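Local atomic coordinates of Ice-binding protein (Leucosporidium, PDB entry 3UYU), a protein that binds to the surface of ice crystals and inhibits their growth, conferring freeze tolerance on an Arctic yeast. Residues A[132-135]-A[141-144]. The protein carries 2 engineered substitutions. Sequence-based numbering, arbitrary orientation.
Sequences LTFE and TWVF
Phe134 meets Trp142 in a T-shaped (edge-to-face) stack: the phenyl edge points at the indole face, with the planes at 87° and the phenyl centroid 5.2 Å from that of the five-membered ring. The atom of the edge that leads is CD1 of Phe134, which lies 3.9 Å from both CD1 and NE1 of Trp142. A CH-pi contact on the same residue pair accompanies it, since CB of Phe134 sits over the six-membered ring of Trp142, 26° off the ring normal, and comes within 3.8 Å of CZ2. In Trp142, CG is anti to the carbonyl carbon (chi1 -73°), which directs the indole toward strand 132-135.

The second aromatic pair is of another kind. Phe134 and Phe144 approach rim to rim from opposite directions, their planes nearly perpendicular and neither ring over the other's face; the touch is tight, with CE1 of Phe134 3.4 Å from CZ of Phe144.

Edge packing adds a backbone contact: the Glu135 carbonyl O lies at the indole edge, near its plane, 3.6 Å from CZ2 of Trp142. The polar interaction is made by the buried NE1, satisfied by a hydrogen bond to Leu115 O, which fixes the turn of the ring. Replacing the indole by the methyl of an alanine removes the NE1 donor and the face that Phe134 meets, which is likely to leave Leu115 O without that mate and a gap beside the phenyl edge.

Ile169 touches all three aromatic residues, and Phe171 stacks on Phe144. With segment axes 10.7 Å apart at closest approach, the two strands share no backbone pairing and are joined through side chains, with the Glu135 backbone meeting the indole edge; they belong to different parallel sheets. The result is an aromatic cluster in the interior of a right-handed beta-helix, joining two of its faces away from the inferred ice-binding positions.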
# COMPACT_ATOMS: atom_id res chain seq x y z
N LEU A 132 -2.52 2.66 -33.53
CA LEU A 132 -1.23 2.32 -32.97
C LEU A 132 -1.26 0.86 -32.54
O LEU A 132 -2.24 0.42 -31.90
CB LEU A 132 -0.98 3.22 -31.73
CG LEU A 132 0.33 2.99 -30.94
CD1 LEU A 132 1.53 3.37 -31.80
CD2 LEU A 132 0.26 3.88 -29.66
N THR A 133 -0.25 0.12 -32.93
CA THR A 133 -0.17 -1.31 -32.61
C THR A 133 0.98 -1.58 -31.68
O THR A 133 2.06 -1.07 -31.87
CB THR A 133 0.06 -2.11 -33.91
OG1 THR A 133 -1.05 -1.90 -34.79
CG2 THR A 133 0.17 -3.63 -33.58
N PHE A 134 0.72 -2.37 -30.64
CA PHE A 134 1.79 -2.89 -29.74
C PHE A 134 2.00 -4.32 -30.13
O PHE A 134 1.03 -5.08 -30.10
CB PHE A 134 1.36 -2.79 -28.27
CG PHE A 134 1.04 -1.40 -27.86
CD1 PHE A 134 1.93 -0.64 -27.10
CD2 PHE A 134 -0.15 -0.83 -28.23
CE1 PHE A 134 1.61 0.69 -26.74
CE2 PHE A 134 -0.46 0.49 -27.88
CZ PHE A 134 0.45 1.25 -27.12
N GLU A 135 3.23 -4.68 -30.46
CA GLU A 135 3.52 -6.09 -30.83
C GLU A 135 4.53 -6.71 -29.91
O GLU A 135 5.72 -6.26 -29.90
CB GLU A 135 4.02 -6.18 -32.26
CG GLU A 135 4.15 -7.63 -32.74
CD GLU A 135 4.86 -7.76 -34.09
OE1 GLU A 135 4.50 -7.00 -35.04
OE2 GLU A 135 5.77 -8.66 -34.19
N THR A 141 6.86 -6.02 -21.81
CA THR A 141 6.48 -4.74 -21.18
C THR A 141 6.88 -3.52 -21.99
O THR A 141 7.92 -3.52 -22.70
CB THR A 141 7.05 -4.60 -19.73
OG1 THR A 141 8.45 -4.94 -19.78
CG2 THR A 141 6.31 -5.53 -18.78
N TRP A 142 6.03 -2.49 -21.89
CA TRP A 142 6.24 -1.19 -22.56
C TRP A 142 6.07 -0.08 -21.49
O TRP A 142 5.11 -0.10 -20.75
CB TRP A 142 5.13 -0.93 -23.58
CG TRP A 142 5.18 -1.74 -24.86
CD1 TRP A 142 5.68 -1.34 -26.08
CD2 TRP A 142 4.64 -3.07 -25.05
NE1 TRP A 142 5.46 -2.35 -27.02
CE2 TRP A 142 4.84 -3.41 -26.41
CE3 TRP A 142 4.01 -4.00 -24.20
CZ2 TRP A 142 4.44 -4.65 -26.96
CZ3 TRP A 142 3.61 -5.24 -24.74
CH2 TRP A 142 3.87 -5.55 -26.13
N VAL A 143 6.97 0.90 -21.50
CA VAL A 143 6.75 2.13 -20.73
C VAL A 143 7.06 3.30 -21.61
O VAL A 143 8.11 3.27 -22.29
CB VAL A 143 7.69 2.20 -19.48
CG1 VAL A 143 7.63 3.65 -18.85
CG2 VAL A 143 7.32 1.10 -18.51
N PHE A 144 6.13 4.26 -21.64
CA PHE A 144 6.27 5.58 -22.32
C PHE A 144 6.50 6.65 -21.29
O PHE A 144 5.76 6.75 -20.31
CB PHE A 144 4.99 5.88 -23.13
CG PHE A 144 4.69 4.71 -24.06
CD1 PHE A 144 3.99 3.58 -23.59
CD2 PHE A 144 5.29 4.64 -25.31
CE1 PHE A 144 3.84 2.43 -24.44
CE2 PHE A 144 5.11 3.54 -26.16
CZ PHE A 144 4.41 2.42 -25.73